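Local coordinates for protein maleate cis-trans isomerase (Pseudomonas putida, PDB 4FQ5) that probably catalyses the cis-trans isomerisation of the C2-C3 double bond of maleate, giving fumarate, at residues A[63-68]-A[84-89]; A[96-101]-A[134-139]; A[90-95]-A[127-132]; A[106-111]-A[170-175]; A[42-47]-A[224-229]. The protein carries 1 engineered substitution. All blocks are in the same frame, centred on the assembly; numbering follows the deposited sequence.

The five contacts show chemistry following place in a two-sheet alpha/beta enzyme. Contacts 1, 2 and 4 are buried. Contact 2 is parallel strand pairing that runs into a helix start, contact 1 sets a helix against outer strand 59-67 of the same sheet, and contact 4 packs sulfur on an aromatic ring between two helices. Contacts 3 and 5, partly buried, join a charged side chain to backbone groups: an arginine to a carbonyl in contact 3, a glutamate to N-H groups in contact 5, water bridging both. Contacts 1 and 3 share helix 84-92 and touch the second subunit. Contact 5 runs from helix 41-52 to the loop after strand 215-217, and Glu42 ties it to contact 1.

Contact 1. Residues A[63-68]-A[84-89]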
# COMPACT_ATOMS: atom_id res chain seq x y z
N HIS A 63 5.77 -5.36 16.63
CA HIS A 63 5.54 -6.12 17.85
C HIS A 63 5.88 -5.28 19.04
O HIS A 63 7.02 -4.83 19.18
CB HIS A 63 6.38 -7.40 17.82
CG HIS A 63 6.21 -8.17 16.53
ND1 HIS A 63 5.25 -9.09 16.37
CD2 HIS A 63 6.87 -8.07 15.30
CE1 HIS A 63 5.30 -9.58 15.11
NE2 HIS A 63 6.29 -8.95 14.46
N SER A 64 4.90 -5.05 19.91
CA SER A 64 5.08 -4.14 21.04
C SER A 64 5.02 -4.80 22.41
O SER A 64 4.35 -5.82 22.60
CB SER A 64 4.03 -3.02 21.00
OG SER A 64 4.21 -2.20 19.86
N SER A 65 5.73 -4.19 23.35
CA SER A 65 5.58 -4.47 24.76
C SER A 65 5.42 -3.14 25.48
O SER A 65 6.04 -2.14 25.10
CB SER A 65 6.79 -5.25 25.29
OG SER A 65 6.75 -5.32 26.71
N ARG A 66 4.59 -3.12 26.52
CA ARG A 66 4.23 -1.89 27.22
C ARG A 66 4.78 -1.82 28.64
O ARG A 66 4.81 -2.81 29.36
CB ARG A 66 2.71 -1.71 27.23
CG ARG A 66 2.16 -1.21 25.90
CD ARG A 66 0.65 -1.04 25.88
NE ARG A 66 0.33 0.17 25.12
CZ ARG A 66 0.55 0.33 23.82
NH1 ARG A 66 1.06 -0.66 23.08
NH2 ARG A 66 0.25 1.49 23.24
N MET A 67 5.22 -0.62 29.00
CA MET A 67 5.65 -0.26 30.35
C MET A 67 4.76 0.90 30.80
O MET A 67 4.69 1.94 30.14
CB MET A 67 7.13 0.13 30.36
CG MET A 67 7.57 1.01 29.18
SD MET A 67 9.32 1.42 29.22
CE MET A 67 9.39 2.74 28.03
N ARG A 68 4.05 0.72 31.91
CA ARG A 68 3.00 1.65 32.30
C ARG A 68 3.47 3.06 32.62
O ARG A 68 4.39 3.26 33.41
CB ARG A 68 2.18 1.11 33.47
CG ARG A 68 1.03 0.22 33.04
CD ARG A 68 -0.02 0.14 34.13
NE ARG A 68 -1.16 1.02 33.86
CZ ARG A 68 -2.05 1.41 34.78
NH1 ARG A 68 -1.92 1.01 36.04
NH2 ARG A 68 -3.05 2.19 34.43
N SER A 84 11.71 -2.09 32.14
CA SER A 84 12.53 -2.18 30.94
C SER A 84 12.96 -3.62 30.61
O SER A 84 12.76 -4.09 29.48
CB SER A 84 13.77 -1.31 31.14
OG SER A 84 14.23 -0.79 29.92
N ASP A 85 13.55 -4.29 31.60
CA ASP A 85 14.00 -5.67 31.46
C ASP A 85 12.86 -6.62 31.08
O ASP A 85 13.03 -7.46 30.18
CB ASP A 85 14.65 -6.16 32.76
CG ASP A 85 16.04 -5.59 32.98
OD1 ASP A 85 16.51 -4.75 32.18
OD2 ASP A 85 16.68 -6.01 33.97
N ARG A 86 11.73 -6.50 31.76
CA ARG A 86 10.54 -7.30 31.47
C ARG A 86 10.13 -7.15 30.00
O ARG A 86 9.87 -8.14 29.32
CB ARG A 86 9.36 -6.93 32.39
CG ARG A 86 8.05 -7.60 31.99
CD ARG A 86 6.83 -7.22 32.84
NE ARG A 86 6.47 -5.79 32.81
CZ ARG A 86 5.82 -5.16 31.83
NH1 ARG A 86 5.55 -3.86 31.96
NH2 ARG A 86 5.45 -5.79 30.72
N CYS A 87 10.09 -5.91 29.52
CA CYS A 87 9.69 -5.61 28.14
C CYS A 87 10.64 -6.22 27.11
O CYS A 87 10.18 -6.77 26.11
CB CYS A 87 9.54 -4.09 27.94
SG CYS A 87 8.14 -3.34 28.84
N ALA A 88 11.94 -6.13 27.36
CA ALA A 88 12.94 -6.75 26.48
C ALA A 88 12.86 -8.28 26.48
O ALA A 88 13.08 -8.90 25.44
CB ALA A 88 14.35 -6.28 26.84
N LEU A 89 12.57 -8.87 27.64
CA LEU A 89 12.29 -10.31 27.72
C LEU A 89 11.06 -10.66 26.89
O LEU A 89 11.07 -11.63 26.14
CB LEU A 89 12.09 -10.77 29.17
CG LEU A 89 13.34 -10.93 30.05
CD1 LEU A 89 12.98 -10.95 31.53
CD2 LEU A 89 14.13 -12.18 29.67
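The hydrogen bonding here is carried by Arg86, whose guanidinium meets the carbonyl O of Arg66 edge-on. NH1 makes the stronger bond, 2.9 Å to Arg66 O, with the donor in the carbonyl plane; NH2 reaches the same Arg66 O at 3.3 Å in a weak, bent bond. The Arg86 side chain starts out anti to its own N (chi1 172°) and then folds back at chi3 (61°), which turns the guanidinium toward the strand. Arg86 NH2 also forms a salt bridge with Glu90, one turn on. A leucine in its place would probably leave Arg66 O without these two donors and Glu90 without its salt bridge from the same helix. Ser65 OG hydrogen-bonds to Glu90, while the side chain of Arg66 turns away to Glu42.

The fold is a parallel alpha/beta sheet, and helix 84-92 runs nearly antiparallel to the outer strand 59-67 as part of the crossover leading to strand 98-101.

Sulfur and carbon contacts lie between the two. Cys87 points at the strand, its SG lying 3.9 Å from Met67 CB and 3.4 Å from Arg66 O. Ser65 also faces the helix, its OG 3.3 Å from Cys87 CB.

Contact 2. Residues A[96-101]-A[134-139]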
# COMPACT_ATOMS: atom_id res chain seq x y z
N VAL A 96 12.55 -10.81 17.78
CA VAL A 96 12.47 -9.56 17.05
C VAL A 96 13.87 -9.23 16.49
O VAL A 96 14.88 -9.55 17.13
CB VAL A 96 11.89 -8.54 18.06
CG1 VAL A 96 12.83 -7.39 18.36
CG2 VAL A 96 10.47 -8.14 17.69
N ASP A 97 13.94 -8.66 15.29
CA ASP A 97 15.23 -8.38 14.63
C ASP A 97 15.89 -7.08 15.10
O ASP A 97 17.11 -6.90 14.95
CB ASP A 97 15.07 -8.37 13.10
CG ASP A 97 14.58 -9.70 12.55
OD1 ASP A 97 15.22 -10.73 12.84
OD2 ASP A 97 13.55 -9.72 11.84
N VAL A 98 15.08 -6.17 15.62
CA VAL A 98 15.55 -4.92 16.23
C VAL A 98 14.57 -4.58 17.31
O VAL A 98 13.38 -4.90 17.19
CB VAL A 98 15.51 -3.68 15.30
CG1 VAL A 98 16.90 -3.30 14.85
CG2 VAL A 98 14.51 -3.83 14.16
N MET A 99 15.04 -3.86 18.32
CA MET A 99 14.22 -3.46 19.44
C MET A 99 14.48 -2.00 19.78
O MET A 99 15.62 -1.61 20.03
CB MET A 99 14.52 -4.35 20.65
CG MET A 99 13.46 -4.29 21.73
SD MET A 99 13.86 -5.36 23.12
CE MET A 99 14.03 -6.93 22.28
N GLY A 100 13.41 -1.20 19.77
CA GLY A 100 13.51 0.22 20.08
C GLY A 100 12.81 0.56 21.38
O GLY A 100 11.64 0.25 21.57
N TYR A 101 13.56 1.20 22.28
CA TYR A 101 13.00 1.76 23.51
C TYR A 101 12.51 3.15 23.13
O TYR A 101 13.30 4.04 22.82
CB TYR A 101 14.10 1.83 24.58
CG TYR A 101 13.69 2.31 25.96
CD1 TYR A 101 13.75 1.45 27.06
CD2 TYR A 101 13.30 3.64 26.19
CE1 TYR A 101 13.41 1.89 28.34
CE2 TYR A 101 12.95 4.08 27.46
CZ TYR A 101 13.01 3.20 28.53
OH TYR A 101 12.68 3.62 29.80
N PRO A 134 19.93 -6.22 18.25
CA PRO A 134 20.35 -4.82 18.32
C PRO A 134 19.29 -3.97 19.03
O PRO A 134 18.08 -4.10 18.75
CB PRO A 134 20.51 -4.40 16.86
CG PRO A 134 19.97 -5.52 16.03
CD PRO A 134 19.99 -6.76 16.88
N ILE A 135 19.75 -3.15 19.97
CA ILE A 135 18.89 -2.33 20.80
C ILE A 135 19.09 -0.88 20.41
O ILE A 135 20.22 -0.42 20.27
CB ILE A 135 19.23 -2.50 22.31
CG1 ILE A 135 19.22 -3.99 22.72
CG2 ILE A 135 18.31 -1.65 23.18
CD1 ILE A 135 17.85 -4.64 22.81
N ILE A 136 17.98 -0.17 20.20
CA ILE A 136 18.01 1.26 19.93
C ILE A 136 17.18 1.93 21.02
O ILE A 136 16.13 1.42 21.40
CB ILE A 136 17.47 1.61 18.51
CG1 ILE A 136 18.52 1.32 17.43
CG2 ILE A 136 17.15 3.09 18.38
CD1 ILE A 136 18.57 -0.11 16.95
N THR A 137 17.68 3.03 21.56
CA THR A 137 16.84 3.92 22.36
C THR A 137 16.60 5.19 21.54
O THR A 137 17.48 5.60 20.78
CB THR A 137 17.46 4.28 23.73
OG1 THR A 137 18.60 5.12 23.54
CG2 THR A 137 17.87 3.01 24.50
N SER A 138 15.42 5.78 21.69
CA SER A 138 15.08 7.07 21.08
C SER A 138 16.10 8.14 21.41
O SER A 138 16.48 8.94 20.55
CB SER A 138 13.73 7.54 21.61
OG SER A 138 12.71 6.70 21.12
N ALA A 139 16.52 8.16 22.67
CA ALA A 139 17.48 9.15 23.16
C ALA A 139 18.80 9.03 22.41
O ALA A 139 19.31 10.02 21.89
CB ALA A 139 17.70 9.00 24.66
O HOH W 1 14.92 6.47 24.61
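Tyr101 O is approached by three groups: Ser138 N donates to it at 3.0 Å, water 1 adds a weak bond, and the CA-H of Thr137 leans in from the neighbouring strand. This carbonyl closes a parallel pairing at the border of the first alpha/beta sheet, where strand 98-101 lies beside the edge strand 135-137 of this chain's sheet with Met99 opposite Ile135, Gly100 opposite Ile136 and Tyr101 opposite Thr137. The ladder runs on with the usual parallel alternation: Met99 N to Pro134 O, Ile136 N to Met99 O at 2.8 Å, and Tyr101 N to Ile136 O at 2.7 Å, the donors lying nearly along the C=O axis.

Side chains divide between the two faces. On one, Met99 and Ile135 lie side by side and point the same way, Ile135 CD1 resting 4.0 Å from Met99 CB; further along, Thr137 CG2 packs on Tyr101 CB. Helices 84-92 and 114-128 cover this face. On the other, Gly100 has no side chain beside Ile136, whose CD1 comes within 4.2 Å of Val98 CG1. Pro134 crosses Val98 at about a right angle, and its CG also presses on Asp97 O at 3.4 Å.

Beyond the last bridge the chain turns straight into helix 138-149. Thr137 is its N-cap: OG1 stands between the backbone N and the carbonyl carbon (chi1 69°) and bonds to Gly140 N. Next to it Ser138 OG hydrogen-bonds to the carbonyl of Ala102, a residue of the maleate pocket, while water 1 accepts from Ala139 N at 3.0 Å.

Contact 3. Residues A[90-95]-A[127-132]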
# COMPACT_ATOMS: atom_id res chain seq x y z
N GLU A 90 10.01 -9.86 27.03
CA GLU A 90 8.77 -10.08 26.28
C GLU A 90 8.99 -10.07 24.77
O GLU A 90 8.49 -10.95 24.06
CB GLU A 90 7.68 -9.07 26.70
CG GLU A 90 7.08 -9.39 28.07
CD GLU A 90 6.12 -8.33 28.59
OE1 GLU A 90 5.81 -7.35 27.88
OE2 GLU A 90 5.66 -8.49 29.74
N LEU A 91 9.76 -9.10 24.29
CA LEU A 91 9.97 -8.95 22.85
C LEU A 91 11.00 -9.92 22.29
O LEU A 91 10.88 -10.35 21.14
CB LEU A 91 10.29 -7.49 22.49
CG LEU A 91 9.11 -6.51 22.67
CD1 LEU A 91 9.57 -5.07 22.50
CD2 LEU A 91 7.97 -6.84 21.70
N SER A 92 12.01 -10.28 23.08
CA SER A 92 12.99 -11.28 22.63
C SER A 92 12.42 -12.70 22.63
O SER A 92 12.94 -13.57 21.92
CB SER A 92 14.34 -11.18 23.36
OG SER A 92 14.20 -11.25 24.76
N ASP A 93 11.34 -12.94 23.38
CA ASP A 93 10.57 -14.19 23.26
C ASP A 93 10.05 -14.38 21.83
O ASP A 93 9.80 -15.51 21.40
CB ASP A 93 9.38 -14.20 24.22
CG ASP A 93 9.76 -14.55 25.67
OD1 ASP A 93 10.94 -14.79 25.98
OD2 ASP A 93 8.84 -14.58 26.51
N ALA A 94 9.87 -13.27 21.12
CA ALA A 94 9.40 -13.27 19.73
C ALA A 94 10.53 -13.22 18.70
O ALA A 94 10.26 -13.22 17.49
CB ALA A 94 8.44 -12.10 19.52
N ARG A 95 11.79 -13.17 19.16
CA ARG A 95 12.98 -13.11 18.27
C ARG A 95 12.88 -11.97 17.25
O ARG A 95 13.08 -12.13 16.04
CB ARG A 95 13.28 -14.46 17.62
CG ARG A 95 13.65 -15.54 18.63
CD ARG A 95 14.08 -16.84 17.94
NE ARG A 95 15.35 -16.67 17.23
CZ ARG A 95 16.55 -16.69 17.81
NH1 ARG A 95 16.66 -16.86 19.13
NH2 ARG A 95 17.63 -16.52 17.07
N GLU A 127 20.25 -11.31 25.09
CA GLU A 127 21.29 -12.31 24.89
C GLU A 127 21.08 -13.50 25.84
O GLU A 127 21.17 -14.66 25.41
CB GLU A 127 22.67 -11.69 25.07
CG GLU A 127 23.82 -12.66 24.83
CD GLU A 127 25.18 -12.00 24.96
OE1 GLU A 127 25.25 -10.78 25.25
OE2 GLU A 127 26.20 -12.70 24.76
N ASN A 128 20.79 -13.22 27.10
CA ASN A 128 20.53 -14.28 28.08
C ASN A 128 19.17 -14.95 27.92
O ASN A 128 18.90 -15.98 28.53
CB ASN A 128 20.73 -13.77 29.51
CG ASN A 128 22.16 -13.31 29.77
OD1 ASN A 128 23.12 -13.92 29.28
ND2 ASN A 128 22.31 -12.23 30.53
N ASN A 129 18.32 -14.34 27.08
CA ASN A 129 17.05 -14.95 26.67
C ASN A 129 17.21 -15.66 25.32
O ASN A 129 16.23 -16.00 24.64
CB ASN A 129 15.93 -13.90 26.64
CG ASN A 129 14.55 -14.52 26.48
OD1 ASN A 129 13.65 -13.91 25.89
ND2 ASN A 129 14.36 -15.72 27.01
N ASP A 130 18.47 -15.88 24.93
CA ASP A 130 18.86 -16.68 23.77
C ASP A 130 18.48 -16.03 22.43
O ASP A 130 18.31 -16.72 21.42
CB ASP A 130 18.32 -18.11 23.89
CG ASP A 130 18.94 -19.06 22.88
OD1 ASP A 130 20.17 -18.99 22.64
OD2 ASP A 130 18.19 -19.90 22.32
N ALA A 131 18.37 -14.71 22.43
CA ALA A 131 18.00 -13.99 21.21
C ALA A 131 18.61 -12.59 21.18
O ALA A 131 17.89 -11.59 21.23
CB ALA A 131 16.49 -13.93 21.07
N ALA A 132 19.94 -12.52 21.14
CA ALA A 132 20.65 -11.24 21.10
C ALA A 132 20.11 -10.36 19.97
O ALA A 132 20.02 -10.80 18.82
CB ALA A 132 22.15 -11.46 20.93
O HOH W 2 13.82 -16.04 22.84
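Arg95 lays its guanidinium edge against the carbonyl of Asp130, with NH1 2.8 Å from Asp130 O. That oxygen lies in the guanidinium plane, although the donor is tilted 23° from the plane of the carbonyl. Two helix ends meet side by side here: helix 84-92 runs out into a type I turn from Ser92 to Arg95, and helix 114-128 finishes in a Schellman motif.

Ala131 packs between the two. Its CB touches Arg95 NH1 at 3.5 Å and Ser92 O at 3.7 Å, so one methyl is held between a charged group and a backbone carbonyl. Water 2 makes a second bridge, donating to Ser92 O at 2.8 Å and to Asn129 O at 3.0 Å. The side chain of Asn129 also extends across to Ser92 and Asp93.

The next shell explains why these groups stand where they do. Arg95 has positive phi, and its chain bends at chi3 (67°), bringing NH1 round to Asp130 O. Ser92 OG, hydrogen-bonded back to Ala88 O, is tied to its own helix. Asp93 looks toward the second subunit, where it meets Ser36 by a hydrogen bond and Arg68 by a salt bridge, which brings this contact to the interface with the second subunit. Asp130 OD2 stands 4.7 Å from Arg95 NH1, not in contact, though the opposite charges probably attract weakly.

On the other segment Asp130, also at positive phi, is the C-prime residue of the Schellman motif. Ala131 N returns to Thr126 O, and Asp130 N bonds to Glu127 O at 3.0 Å.

Contact 4. Residues A[106-111]-A[170-175]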
# COMPACT_ATOMS: atom_id res chain seq x y z
N ALA A 106 12.51 9.40 29.36
CA ALA A 106 12.69 8.39 30.40
C ALA A 106 14.16 8.00 30.51
O ALA A 106 14.69 7.84 31.61
CB ALA A 106 11.84 7.17 30.09
N ILE A 107 14.81 7.86 29.36
CA ILE A 107 16.24 7.57 29.33
C ILE A 107 17.05 8.77 29.85
O ILE A 107 17.86 8.62 30.76
CB ILE A 107 16.70 7.17 27.91
CG1 ILE A 107 16.14 5.79 27.51
CG2 ILE A 107 18.22 7.21 27.80
CD1 ILE A 107 16.42 4.66 28.49
N MET A 108 16.81 9.94 29.28
CA MET A 108 17.58 11.13 29.66
C MET A 108 17.37 11.53 31.13
O MET A 108 18.30 12.00 31.78
CB MET A 108 17.32 12.30 28.68
CG MET A 108 17.79 12.02 27.25
SD MET A 108 17.84 13.49 26.19
CE MET A 108 18.50 12.83 24.67
N SER A 109 16.16 11.32 31.65
CA SER A 109 15.82 11.57 33.06
C SER A 109 16.68 10.81 34.07
O SER A 109 16.74 11.18 35.24
CB SER A 109 14.37 11.16 33.33
OG SER A 109 13.48 12.20 33.00
N MET A 110 17.31 9.72 33.62
CA MET A 110 18.06 8.85 34.53
C MET A 110 19.50 9.29 34.73
O MET A 110 20.24 8.65 35.46
CB MET A 110 18.00 7.40 34.03
CG MET A 110 16.61 6.78 34.06
SD MET A 110 15.93 6.62 35.73
CE MET A 110 17.09 5.46 36.44
N GLY A 111 19.91 10.36 34.07
CA GLY A 111 21.28 10.87 34.22
C GLY A 111 22.17 10.69 33.00
O GLY A 111 21.91 9.85 32.14
N ASP A 170 20.02 19.74 28.61
CA ASP A 170 21.31 19.51 29.28
C ASP A 170 21.96 18.18 28.88
O ASP A 170 23.19 18.11 28.76
CB ASP A 170 21.16 19.61 30.80
CG ASP A 170 20.95 21.04 31.28
OD1 ASP A 170 20.99 21.99 30.46
OD2 ASP A 170 20.73 21.22 32.50
N TYR A 171 21.14 17.15 28.66
CA TYR A 171 21.64 15.85 28.19
C TYR A 171 22.28 15.98 26.81
O TYR A 171 23.37 15.46 26.55
CB TYR A 171 20.50 14.82 28.17
CG TYR A 171 20.94 13.37 28.11
CD1 TYR A 171 20.91 12.57 29.25
CD2 TYR A 171 21.37 12.79 26.91
CE1 TYR A 171 21.30 11.24 29.21
CE2 TYR A 171 21.77 11.47 26.85
CZ TYR A 171 21.73 10.69 28.00
OH TYR A 171 22.13 9.38 27.94
N ILE A 172 21.59 16.70 25.92
CA ILE A 172 22.06 16.92 24.55
C ILE A 172 23.36 17.74 24.55
O ILE A 172 24.33 17.40 23.86
CB ILE A 172 20.98 17.60 23.68
CG1 ILE A 172 19.76 16.66 23.52
CG2 ILE A 172 21.53 17.97 22.32
CD1 ILE A 172 18.48 17.37 23.13
N ARG A 173 23.38 18.81 25.35
CA ARG A 173 24.57 19.62 25.52
C ARG A 173 25.74 18.79 26.05
O ARG A 173 26.87 18.93 25.57
CB ARG A 173 24.28 20.82 26.44
CG ARG A 173 23.40 21.88 25.79
CD ARG A 173 23.10 23.04 26.74
NE ARG A 173 22.46 24.15 26.03
CZ ARG A 173 21.59 25.00 26.58
NH1 ARG A 173 21.24 24.88 27.85
NH2 ARG A 173 21.06 25.97 25.84
N HIS A 174 25.46 17.92 27.02
CA HIS A 174 26.48 17.03 27.59
C HIS A 174 27.06 16.11 26.55
O HIS A 174 28.24 15.75 26.61
CB HIS A 174 25.91 16.22 28.75
CG HIS A 174 26.94 15.39 29.48
ND1 HIS A 174 27.08 14.07 29.28
CD2 HIS A 174 27.91 15.75 30.42
CE1 HIS A 174 28.08 13.60 30.05
NE2 HIS A 174 28.58 14.63 30.75
N GLU A 175 26.23 15.72 25.58
CA GLU A 175 26.69 14.85 24.50
C GLU A 175 27.46 15.63 23.43
O GLU A 175 27.85 15.07 22.41
CB GLU A 175 25.51 14.07 23.89
CG GLU A 175 24.97 12.97 24.80
CD GLU A 175 25.98 11.86 25.04
OE1 GLU A 175 26.77 11.54 24.14
OE2 GLU A 175 25.97 11.27 26.15
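A Met-aromatic contact, Met108 against Tyr171, joins helix 104-108 to the last turns of helix 162-174. The methionine crosses one face of the ring. Its CG stands 3.6 Å from the Tyr171 ring centroid and only 16° off the normal, a CH-pi contact, whereas SD approaches obliquely, 4.2 Å from the same centroid. Because the chain is extended beyond CG (chi2 -167°), the sulfur runs on past Tyr171 CB and the CE methyl comes down 3.6 Å from Tyr171 CD2, with Ile172 CG1 beyond it at 4.2 Å from CE. The edge of the ring has a polar neighbour instead: Gly111 O lies near the ring plane, 3.3 Å from Tyr171 CE1. Gly111 ends the type I turn begun at Met108 with phi positive, where a side chain would run into the carbonyl of the residue before.

Away from Met108, the hydroxyl of Tyr171 hydrogen-bonds to His115 at the start of helix 114-128. Ile107 packs between that helix, helix 74-81 and Ala139, and Met108 also rests on Ala139 and Ile143, so that helix 138-149 also packs against helix 104-108, which starts at the pocket residue Leu104.

Contact 5. Residues A[42-47]-A[224-229]; sequences ETEIPA and MPSLNA
The carboxylate of Glu44 has Leu227 over one of its faces, with Leu227 CB 3.6 Å from Glu44 CD. On that side too, Leu227 N donates to Glu44 OE2 from well above the carboxylate plane, at 3.1 Å and nearly straight. Ser226 N comes in at the edge and takes the syn lone pair of Glu44 OE2, at 2.9 Å. Two consecutive backbone N-H groups thus share a single oxygen.

The other oxygen is held by water. Waters 3 and 4 each donate to Glu44 OE1 at 2.7 Å, from opposite sides of the carboxylate plane. Both continue to Ser226 OG, which accepts from water 3 and donates to water 4; water 4 also donates to Met224 O, 2.7 Å away. Glu44 reaches this position with its chain extended beyond CG (chi2 -169°), sliding past Leu227, whose CD2 rests 3.9 Å from Ala47 CB one turn along the helix.

Helix 41-52 belongs with the first sheet, whereas residues 224-229 lie in the loop after strand 215-217 of the second, immediately after the maleate-pocket residues Ala221 (engineered), Val222 and Gln223 in the chain. The contact therefore links the two sheet halves of the fold beside the pocket.

Were Glu44 replaced by an alanine, the N-H groups of Ser226 and Leu227 would probably lose their shared acceptor and the two waters a common anchor. With four donors converging on it and no cationic partner among them, the carboxylate is probably ionised, its charge stabilised by two backbone N-H groups and two waters.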
# COMPACT_ATOMS: atom_id res chain seq x y z
N GLU A 42 3.69 3.78 17.77
CA GLU A 42 3.03 2.73 16.99
C GLU A 42 2.28 3.26 15.76
O GLU A 42 1.74 2.47 14.98
CB GLU A 42 2.10 1.92 17.89
CG GLU A 42 2.87 1.01 18.85
CD GLU A 42 2.06 0.61 20.07
OE1 GLU A 42 1.30 1.44 20.61
OE2 GLU A 42 2.18 -0.56 20.48
N THR A 43 2.27 4.57 15.58
CA THR A 43 1.66 5.20 14.41
C THR A 43 2.74 5.64 13.42
O THR A 43 2.69 5.30 12.24
CB THR A 43 0.76 6.38 14.81
OG1 THR A 43 -0.26 5.90 15.69
CG2 THR A 43 0.08 7.03 13.58
N GLU A 44 3.74 6.36 13.91
CA GLU A 44 4.73 6.98 13.04
C GLU A 44 5.81 6.02 12.53
O GLU A 44 6.22 6.12 11.38
CB GLU A 44 5.34 8.22 13.69
CG GLU A 44 4.30 9.29 13.95
CD GLU A 44 4.88 10.63 14.35
OE1 GLU A 44 6.08 10.70 14.68
OE2 GLU A 44 4.14 11.63 14.33
N ILE A 45 6.25 5.09 13.38
CA ILE A 45 7.24 4.10 12.94
C ILE A 45 6.65 3.18 11.85
O ILE A 45 7.28 2.98 10.82
CB ILE A 45 7.88 3.32 14.12
CG1 ILE A 45 9.11 4.04 14.68
CG2 ILE A 45 8.37 1.94 13.70
CD1 ILE A 45 8.90 5.50 15.01
N PRO A 46 5.43 2.65 12.06
CA PRO A 46 4.83 1.91 10.96
C PRO A 46 4.52 2.76 9.72
O PRO A 46 4.70 2.29 8.60
CB PRO A 46 3.55 1.33 11.58
CG PRO A 46 3.92 1.14 13.02
CD PRO A 46 4.71 2.39 13.33
N ALA A 47 4.07 4.01 9.91
CA ALA A 47 3.84 4.90 8.77
C ALA A 47 5.13 5.05 7.94
O ALA A 47 5.09 4.87 6.73
CB ALA A 47 3.32 6.26 9.23
N MET A 224 4.26 13.05 20.95
CA MET A 224 3.75 14.20 20.22
C MET A 224 3.86 13.96 18.72
O MET A 224 4.96 13.80 18.21
CB MET A 224 4.52 15.47 20.60
CG MET A 224 3.98 16.71 19.93
SD MET A 224 4.66 18.24 20.57
CE MET A 224 6.34 18.20 19.96
N PRO A 225 2.71 13.93 18.00
CA PRO A 225 2.74 13.70 16.55
C PRO A 225 3.48 14.82 15.84
O PRO A 225 3.30 15.99 16.16
CB PRO A 225 1.26 13.71 16.15
CG PRO A 225 0.50 13.51 17.42
CD PRO A 225 1.34 14.09 18.51
N SER A 226 4.32 14.46 14.88
CA SER A 226 5.07 15.47 14.15
C SER A 226 5.32 15.07 12.70
O SER A 226 5.62 15.93 11.87
CB SER A 226 6.40 15.76 14.84
OG SER A 226 7.24 14.62 14.81
N LEU A 227 5.19 13.78 12.40
CA LEU A 227 5.53 13.27 11.08
C LEU A 227 4.89 14.06 9.93
O LEU A 227 5.57 14.40 8.96
CB LEU A 227 5.21 11.78 10.96
CG LEU A 227 5.54 11.08 9.63
CD1 LEU A 227 7.00 11.29 9.27
CD2 LEU A 227 5.20 9.60 9.71
N ASN A 228 3.61 14.38 10.06
CA ASN A 228 2.87 15.07 9.00
C ASN A 228 3.22 16.56 8.82
O ASN A 228 2.70 17.21 7.91
CB ASN A 228 1.37 14.88 9.21
CG ASN A 228 0.92 13.45 8.95
OD1 ASN A 228 1.50 12.75 8.12
ND2 ASN A 228 -0.12 13.01 9.65
N ALA A 229 4.11 17.08 9.66
CA ALA A 229 4.56 18.47 9.56
C ALA A 229 6.02 18.59 9.16
O ALA A 229 6.50 19.69 8.89
CB ALA A 229 4.29 19.22 10.87
O HOH W 3 7.99 12.24 13.57
O HOH W 4 6.61 12.61 16.51